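Long-range contacts in fuculose-1-phosphate aldolase (Thermus thermophilus, PDB 2FK5), which belongs to the class II aldolase and adducin family and folds as a mixed beta-sheet covered by helices: residues A[36-40]-A[74-78]; A[83-87]-A[165-170]; A[114-118]-A[172-176]. All coordinates share one frame; numbering follows the deposited sequence.

All three contacts are largely buried, and all join a helix to the sheet or to a loop leading into it. Interaction 1 sets helix 71-80 on the sheet, whereas interaction 2 sets helix 162-191 on the other face, with L86 of strand 85-89 reaching back to H74 and Y78. Interaction 3 uses the same long helix farther along and holds the loop before strand 118-121. Exposed residues enter at the margin of interactions 2 and 3, as R84 and Y114. Chemistry changes with place: interaction 1 joins F37 and I39 to H74 and Y78, whose polar atoms bond to strand 28-32, interaction 2 rests on alanine and valine methyls, and interaction 3 mainly on leucines.

Interaction 1. Residues A[36-40]-A[74-78]; sequences GFLIT and HREVY
F37 and Y78 supply the aromatic pairing, their rings tilted against each other with centroids 5.3 Å apart and planes inclined at 37°. The root of one side chain meets the other ring, F37 CB approaching it obliquely, 3.4 Å from Y78 CE1. F37 carries its CG between the backbone N and the carbonyl carbon (chi1 67°), which sends the ring past Y78 to the helix backbone.

The far end of that phenyl ring rests on aliphatic carbons of the helix. F37 CE2 comes within 3.5 Å of R75 CA and 3.6 Å of R75 CB, while F37 CE1 lies 4.0 Å from H74 CB. R75 thus contributes the base of its side chain, and its guanidinium leads away from the strand.

This is helix-on-sheet packing in an AraD-like alpha/beta fold. Strand 36-40 runs between strands 28-32 and 54-58, and helix 71-80 crosses it in a roughly antiparallel sense, with the short axes 9.2 Å apart. F37 and I39 project toward the helix, whereas L38, between them, points to the other face.

A CH-pi contact holds the next inward-facing position along the strand. I39 reaches out through an extended side chain and puts CD1 3.5 Å from the centroid of the H74 imidazole, only 5° from the ring normal. The methyl therefore sits over the middle of the ring, at similar distances from all five of its atoms.

Hydrogen bonding is directed at the neighbouring strand 28-32. H74 ND1 and Y78 OH both bond to S30 OG, and H74 NE2 bonds to N28 OD1. With both ring nitrogens engaged, the imidazole is fixed in rotation beneath I39.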
loop_
_atom_site.group_PDB
_atom_site.type_symbol
_atom_site.label_atom_id
_atom_site.label_comp_id
_atom_site.label_asym_id
_atom_site.label_seq_id
_atom_site.Cartn_x
_atom_site.Cartn_y
_atom_site.Cartn_z
ATOM N N GLY A 36 -5.629 6.065 -32.973
ATOM C CA GLY A 36 -5.731 4.615 -32.963
ATOM C C GLY A 36 -5.977 4.229 -31.514
ATOM O O GLY A 36 -7.116 4.286 -31.056
ATOM N N PHE A 37 -4.918 3.846 -30.801
ATOM C CA PHE A 37 -5.038 3.503 -29.383
ATOM C C PHE A 37 -3.712 3.629 -28.619
ATOM O O PHE A 37 -2.625 3.489 -29.187
ATOM C CB PHE A 37 -5.655 2.094 -29.197
ATOM C CG PHE A 37 -4.796 0.969 -29.684
ATOM C CD1 PHE A 37 -3.893 0.342 -28.832
ATOM C CD2 PHE A 37 -4.908 0.508 -30.997
ATOM C CE1 PHE A 37 -3.118 -0.724 -29.268
ATOM C CE2 PHE A 37 -4.133 -0.562 -31.444
ATOM C CZ PHE A 37 -3.240 -1.181 -30.582
ATOM N N LEU A 38 -3.828 3.918 -27.326
ATOM C CA LEU A 38 -2.692 4.084 -26.432
ATOM C C LEU A 38 -2.636 2.817 -25.588
ATOM O O LEU A 38 -3.613 2.468 -24.953
ATOM C CB LEU A 38 -2.940 5.305 -25.534
ATOM C CG LEU A 38 -1.816 5.761 -24.599
ATOM C CD1 LEU A 38 -0.608 6.155 -25.421
ATOM C CD2 LEU A 38 -2.292 6.946 -23.742
ATOM N N ILE A 39 -1.496 2.144 -25.575
ATOM C CA ILE A 39 -1.375 0.899 -24.836
ATOM C C ILE A 39 -0.056 0.809 -24.085
ATOM O O ILE A 39 0.915 1.490 -24.422
ATOM C CB ILE A 39 -1.503 -0.299 -25.821
ATOM C CG1 ILE A 39 -1.573 -1.630 -25.073
ATOM C CG2 ILE A 39 -0.321 -0.306 -26.779
ATOM C CD1 ILE A 39 -1.965 -2.791 -25.988
ATOM N N THR A 40 -0.037 -0.034 -23.053
ATOM C CA THR A 40 1.152 -0.264 -22.252
ATOM C C THR A 40 2.211 -0.988 -23.081
ATOM O O THR A 40 1.889 -1.832 -23.927
ATOM C CB THR A 40 0.828 -1.134 -21.012
ATOM O OG1 THR A 40 0.131 -2.314 -21.430
ATOM C CG2 THR A 40 -0.038 -0.356 -20.021
ATOM N N HIS A 74 -5.695 -6.003 -29.277
ATOM C CA HIS A 74 -6.325 -4.732 -28.951
ATOM C C HIS A 74 -6.726 -4.032 -30.250
ATOM O O HIS A 74 -7.846 -3.543 -30.385
ATOM C CB HIS A 74 -5.355 -3.844 -28.176
ATOM C CG HIS A 74 -5.121 -4.288 -26.765
ATOM N ND1 HIS A 74 -5.492 -3.527 -25.678
ATOM C CD2 HIS A 74 -4.534 -5.401 -26.263
ATOM C CE1 HIS A 74 -5.145 -4.150 -24.567
ATOM N NE2 HIS A 74 -4.562 -5.292 -24.894
ATOM N N ARG A 75 -5.801 -3.992 -31.194
ATOM C CA ARG A 75 -6.072 -3.336 -32.469
ATOM C C ARG A 75 -7.307 -3.907 -33.162
ATOM O O ARG A 75 -8.171 -3.164 -33.635
ATOM C CB ARG A 75 -4.862 -3.462 -33.397
ATOM C CG ARG A 75 -5.052 -2.723 -34.723
ATOM C CD ARG A 75 -3.833 -2.855 -35.599
ATOM N NE ARG A 75 -3.615 -4.238 -36.001
ATOM C CZ ARG A 75 -2.643 -4.628 -36.815
ATOM N NH1 ARG A 75 -1.800 -3.731 -37.312
ATOM N NH2 ARG A 75 -2.512 -5.911 -37.131
ATOM N N GLU A 76 -7.402 -5.232 -33.205
ATOM C CA GLU A 76 -8.532 -5.880 -33.859
ATOM C C GLU A 76 -9.833 -5.560 -33.137
ATOM O O GLU A 76 -10.865 -5.357 -33.769
ATOM C CB GLU A 76 -8.305 -7.396 -33.917
ATOM C CG GLU A 76 -9.102 -8.105 -35.003
ATOM C CD GLU A 76 -8.791 -7.574 -36.396
ATOM O OE1 GLU A 76 -7.601 -7.329 -36.686
ATOM O OE2 GLU A 76 -9.734 -7.410 -37.199
ATOM N N VAL A 77 -9.792 -5.511 -31.808
ATOM C CA VAL A 77 -10.991 -5.181 -31.041
ATOM C C VAL A 77 -11.462 -3.772 -31.386
ATOM O O VAL A 77 -12.653 -3.524 -31.542
ATOM C CB VAL A 77 -10.731 -5.239 -29.505
ATOM C CG1 VAL A 77 -11.936 -4.712 -28.756
ATOM C CG2 VAL A 77 -10.431 -6.663 -29.074
ATOM N N TYR A 78 -10.527 -2.838 -31.495
ATOM C CA TYR A 78 -10.905 -1.470 -31.816
ATOM C C TYR A 78 -11.394 -1.367 -33.260
ATOM O O TYR A 78 -12.290 -0.583 -33.558
ATOM C CB TYR A 78 -9.731 -0.529 -31.581
ATOM C CG TYR A 78 -9.438 -0.323 -30.113
ATOM C CD1 TYR A 78 -8.151 -0.481 -29.614
ATOM C CD2 TYR A 78 -10.456 0.029 -29.227
ATOM C CE1 TYR A 78 -7.877 -0.293 -28.251
ATOM C CE2 TYR A 78 -10.195 0.218 -27.863
ATOM C CZ TYR A 78 -8.902 0.053 -27.389
ATOM O OH TYR A 78 -8.632 0.221 -26.047
#

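Interaction 2. Residues A[83-87]-A[165-170]; sequences ARALV and ALLEAY
V87 sets CG1 anti to its backbone N (chi1 168°), leaving CG2 as the branch that meets helix 162-191, 3.6 Å from A169 CB. With L166 CG likewise trans to N (chi1 -175°), its CD1 comes within 4.0 Å of V87 CG2. The valine methyl also lies against the helix backbone, 3.8 Å from Y170 N, whose own hydrogen bond goes to L166 O.

At the start of the strand the fit is closer still. A85 CB presses on the peptide between two helix residues, 3.4 Å from A165 C and 3.5 Å from L166 N, while R84 CB rests 3.7 Å from A165 CB before the rest of its side chain leads away. A classic beta bulge opposite G157, formed by R84 and A85, is consistent with both residues reaching A165.

Helix 162-191 packs here on the sheet face opposite helix 71-80, toward which L86 points. Strand 85-87 and helix 165-170 run in the same general direction, 32° apart, with axes only 7.1 Å apart. Short side chains make this approach possible: no hydrogen bond spans the contact, so its cohesion comes from methyl packing and the exclusion of water.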
loop_
_atom_site.group_PDB
_atom_site.type_symbol
_atom_site.label_atom_id
_atom_site.label_comp_id
_atom_site.label_asym_id
_atom_site.label_seq_id
_atom_site.Cartn_x
_atom_site.Cartn_y
_atom_site.Cartn_z
ATOM N N ALA A 83 -15.427 -0.458 -28.874
ATOM C CA ALA A 83 -14.698 -0.367 -27.612
ATOM C C ALA A 83 -13.942 0.943 -27.507
ATOM O O ALA A 83 -13.358 1.403 -28.484
ATOM C CB ALA A 83 -13.732 -1.530 -27.487
ATOM N N ARG A 84 -13.964 1.542 -26.316
ATOM C CA ARG A 84 -13.247 2.786 -26.048
ATOM C C ARG A 84 -12.040 2.518 -25.146
ATOM O O ARG A 84 -11.167 3.367 -24.978
ATOM C CB ARG A 84 -14.177 3.811 -25.396
ATOM C CG ARG A 84 -15.233 4.362 -26.346
ATOM C CD ARG A 84 -14.575 4.996 -27.566
ATOM N NE ARG A 84 -15.520 5.780 -28.351
ATOM C CZ ARG A 84 -15.191 6.480 -29.431
ATOM N NH1 ARG A 84 -13.935 6.494 -29.859
ATOM N NH2 ARG A 84 -16.119 7.175 -30.077
ATOM N N ALA A 85 -11.995 1.322 -24.567
ATOM C CA ALA A 85 -10.880 0.929 -23.715
ATOM C C ALA A 85 -10.886 -0.587 -23.577
ATOM O O ALA A 85 -11.934 -1.215 -23.691
ATOM C CB ALA A 85 -11.001 1.589 -22.336
ATOM N N LEU A 86 -9.716 -1.168 -23.350
ATOM C CA LEU A 86 -9.612 -2.616 -23.198
ATOM C C LEU A 86 -8.635 -2.991 -22.092
ATOM O O LEU A 86 -7.551 -2.419 -21.992
ATOM C CB LEU A 86 -9.145 -3.251 -24.509
ATOM C CG LEU A 86 -9.152 -4.786 -24.589
ATOM C CD1 LEU A 86 -10.590 -5.294 -24.475
ATOM C CD2 LEU A 86 -8.542 -5.237 -25.908
ATOM N N VAL A 87 -9.024 -3.949 -21.257
ATOM C CA VAL A 87 -8.146 -4.418 -20.192
ATOM C C VAL A 87 -7.977 -5.917 -20.341
ATOM O O VAL A 87 -8.963 -6.647 -20.427
ATOM C CB VAL A 87 -8.723 -4.155 -18.768
ATOM C CG1 VAL A 87 -7.910 -4.929 -17.728
ATOM C CG2 VAL A 87 -8.691 -2.673 -18.445
ATOM N N ALA A 165 -13.575 5.219 -19.616
ATOM C CA ALA A 165 -13.743 3.956 -20.319
ATOM C C ALA A 165 -12.774 2.950 -19.722
ATOM O O ALA A 165 -13.123 1.784 -19.514
ATOM C CB ALA A 165 -13.466 4.137 -21.815
ATOM N N LEU A 166 -11.555 3.400 -19.439
ATOM C CA LEU A 166 -10.552 2.516 -18.858
ATOM C C LEU A 166 -10.965 2.060 -17.455
ATOM O O LEU A 166 -10.831 0.882 -17.108
ATOM C CB LEU A 166 -9.192 3.220 -18.800
ATOM C CG LEU A 166 -8.032 2.348 -18.318
ATOM C CD1 LEU A 166 -7.875 1.125 -19.213
ATOM C CD2 LEU A 166 -6.757 3.167 -18.329
ATOM N N LEU A 167 -11.461 2.990 -16.645
ATOM C CA LEU A 167 -11.895 2.648 -15.292
ATOM C C LEU A 167 -13.097 1.712 -15.352
ATOM O O LEU A 167 -13.277 0.849 -14.489
ATOM C CB LEU A 167 -12.251 3.917 -14.512
ATOM C CG LEU A 167 -11.032 4.751 -14.103
ATOM C CD1 LEU A 167 -11.480 6.099 -13.560
ATOM C CD2 LEU A 167 -10.221 3.989 -13.065
ATOM N N GLU A 168 -13.916 1.883 -16.380
ATOM C CA GLU A 168 -15.079 1.029 -16.560
ATOM C C GLU A 168 -14.614 -0.388 -16.887
ATOM O O GLU A 168 -15.124 -1.361 -16.329
ATOM C CB GLU A 168 -15.943 1.568 -17.696
ATOM C CG GLU A 168 -17.161 0.734 -18.015
ATOM C CD GLU A 168 -17.853 1.210 -19.280
ATOM O OE1 GLU A 168 -18.960 0.722 -19.574
ATOM O OE2 GLU A 168 -17.283 2.066 -19.983
ATOM N N ALA A 169 -13.651 -0.503 -17.800
ATOM C CA ALA A 169 -13.098 -1.805 -18.203
ATOM C C ALA A 169 -12.464 -2.500 -16.997
ATOM O O ALA A 169 -12.656 -3.695 -16.770
ATOM C CB ALA A 169 -12.054 -1.603 -19.297
ATOM N N TYR A 170 -11.691 -1.733 -16.235
ATOM C CA TYR A 170 -11.041 -2.236 -15.037
ATOM C C TYR A 170 -12.093 -2.792 -14.081
ATOM O O TYR A 170 -11.911 -3.867 -13.509
ATOM C CB TYR A 170 -10.254 -1.106 -14.351
ATOM C CG TYR A 170 -10.059 -1.326 -12.867
ATOM C CD1 TYR A 170 -10.912 -0.730 -11.933
ATOM C CD2 TYR A 170 -9.069 -2.191 -12.397
ATOM C CE1 TYR A 170 -10.786 -0.996 -10.566
ATOM C CE2 TYR A 170 -8.942 -2.469 -11.028
ATOM C CZ TYR A 170 -9.807 -1.868 -10.124
ATOM O OH TYR A 170 -9.717 -2.178 -8.785
#

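Interaction 3. Residues A[114-118]-A[172-176]; sequences YLKEV and LMTTL
L115 reaches across to helix 162-191 and meets more of it with each step outward from CB. From CB the chain leads to CG, set anti to the carbonyl carbon (chi1 -58°), which comes 4.1 Å from T175 CG2. The two branches then part. CD1 continues to the helix backbone, 3.5 Å from L176 CA, and also lies 3.8 Å from T175 CG2; CD2 turns back to L172, 4.0 Å from both its O and its CD2, the two leucines running antiparallel alongside one another.

Neighbouring residues extend the patch both ways. Y114 CB lies 3.5 Å from L172 CD2, the two side chains being nearly perpendicular, and V118 CG2 approaches L176 CD1 at 4.2 Å. Helix 109-114 and strand 118-121 are joined by this loop, which turns through K116 with its positive phi; the contact seats the connection on the long helix.

T175 offers its methyl here and keeps OG1 hydrogen-bonded to G171 O, while L172 O accepts L176 N within the helix. With these polar groups paired inside the helix, what bridges the segments is apolar contact, dependent on shape and burial.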
loop_
_atom_site.group_PDB
_atom_site.type_symbol
_atom_site.label_atom_id
_atom_site.label_comp_id
_atom_site.label_asym_id
_atom_site.label_seq_id
_atom_site.Cartn_x
_atom_site.Cartn_y
_atom_site.Cartn_z
ATOM N N TYR A 114 -23.514 -6.439 -14.874
ATOM C CA TYR A 114 -22.431 -5.914 -15.703
ATOM C C TYR A 114 -21.869 -6.864 -16.752
ATOM O O TYR A 114 -21.481 -6.434 -17.835
ATOM C CB TYR A 114 -21.273 -5.440 -14.823
ATOM C CG TYR A 114 -21.545 -4.169 -14.056
ATOM C CD1 TYR A 114 -21.916 -2.996 -14.717
ATOM C CD2 TYR A 114 -21.416 -4.130 -12.670
ATOM C CE1 TYR A 114 -22.153 -1.816 -14.010
ATOM C CE2 TYR A 114 -21.647 -2.957 -11.955
ATOM C CZ TYR A 114 -22.015 -1.806 -12.630
ATOM O OH TYR A 114 -22.249 -0.649 -11.922
ATOM N N LEU A 115 -21.815 -8.150 -16.431
ATOM C CA LEU A 115 -21.247 -9.126 -17.352
ATOM C C LEU A 115 -22.277 -9.939 -18.103
ATOM O O LEU A 115 -22.093 -10.230 -19.290
ATOM C CB LEU A 115 -20.317 -10.073 -16.593
ATOM C CG LEU A 115 -19.177 -9.363 -15.860
ATOM C CD1 LEU A 115 -18.437 -10.328 -14.961
ATOM C CD2 LEU A 115 -18.235 -8.756 -16.883
ATOM N N LYS A 116 -23.351 -10.305 -17.405
ATOM C CA LYS A 116 -24.423 -11.111 -17.982
ATOM C C LYS A 116 -23.921 -12.538 -18.195
ATOM O O LYS A 116 -24.270 -13.455 -17.452
ATOM C CB LYS A 116 -24.885 -10.499 -19.311
ATOM C CG LYS A 116 -25.529 -9.127 -19.151
ATOM C CD LYS A 116 -25.882 -8.503 -20.490
ATOM C CE LYS A 116 -26.461 -7.108 -20.302
ATOM N NZ LYS A 116 -26.801 -6.435 -21.586
ATOM N N GLU A 117 -23.095 -12.719 -19.217
ATOM C CA GLU A 117 -22.536 -14.022 -19.516
ATOM C C GLU A 117 -21.149 -13.792 -20.107
ATOM O O GLU A 117 -20.965 -12.915 -20.942
ATOM C CB GLU A 117 -23.427 -14.750 -20.518
ATOM C CG GLU A 117 -23.032 -16.188 -20.768
ATOM C CD GLU A 117 -23.939 -16.859 -21.784
ATOM O OE1 GLU A 117 -23.751 -16.627 -22.999
ATOM O OE2 GLU A 117 -24.842 -17.611 -21.359
ATOM N N VAL A 118 -20.167 -14.564 -19.661
ATOM C CA VAL A 118 -18.810 -14.412 -20.173
ATOM C C VAL A 118 -18.411 -15.636 -20.980
ATOM O O VAL A 118 -18.153 -16.705 -20.422
ATOM C CB VAL A 118 -17.786 -14.231 -19.025
ATOM C CG1 VAL A 118 -16.364 -14.036 -19.605
ATOM C CG2 VAL A 118 -18.182 -13.047 -18.168
ATOM N N LEU A 172 -15.043 -3.961 -14.764
ATOM C CA LEU A 172 -15.625 -5.196 -15.271
ATOM C C LEU A 172 -14.677 -6.348 -15.017
ATOM O O LEU A 172 -15.111 -7.464 -14.753
ATOM C CB LEU A 172 -15.898 -5.101 -16.776
ATOM C CG LEU A 172 -17.052 -4.182 -17.178
ATOM C CD1 LEU A 172 -17.120 -4.074 -18.691
ATOM C CD2 LEU A 172 -18.354 -4.732 -16.620
ATOM N N MET A 173 -13.378 -6.080 -15.108
ATOM C CA MET A 173 -12.390 -7.129 -14.883
ATOM C C MET A 173 -12.438 -7.583 -13.424
ATOM O O MET A 173 -12.393 -8.784 -13.147
ATOM C CB MET A 173 -10.991 -6.633 -15.243
ATOM C CG MET A 173 -9.896 -7.703 -15.147
ATOM S SD MET A 173 -10.188 -9.134 -16.231
ATOM C CE MET A 173 -9.929 -8.389 -17.843
ATOM N N THR A 174 -12.544 -6.634 -12.492
ATOM C CA THR A 174 -12.599 -7.000 -11.076
ATOM C C THR A 174 -13.903 -7.714 -10.775
ATOM O O THR A 174 -13.927 -8.650 -9.974
ATOM C CB THR A 174 -12.438 -5.772 -10.122
ATOM O OG1 THR A 174 -13.487 -4.828 -10.343
ATOM C CG2 THR A 174 -11.104 -5.094 -10.358
ATOM N N THR A 175 -14.984 -7.282 -11.422
ATOM C CA THR A 175 -16.290 -7.913 -11.237
ATOM C C THR A 175 -16.217 -9.362 -11.723
ATOM O O THR A 175 -16.800 -10.261 -11.109
ATOM C CB THR A 175 -17.384 -7.166 -12.027
ATOM O OG1 THR A 175 -17.604 -5.885 -11.428
ATOM C CG2 THR A 175 -18.687 -7.955 -12.029
ATOM N N LEU A 176 -15.500 -9.582 -12.826
ATOM C CA LEU A 176 -15.333 -10.925 -13.369
ATOM C C LEU A 176 -14.629 -11.872 -12.393
ATOM O O LEU A 176 -15.098 -12.986 -12.171
ATOM C CB LEU A 176 -14.546 -10.891 -14.683
ATOM C CG LEU A 176 -14.079 -12.259 -15.213
ATOM C CD1 LEU A 176 -15.226 -13.254 -15.214
ATOM C CD2 LEU A 176 -13.524 -12.096 -16.615
#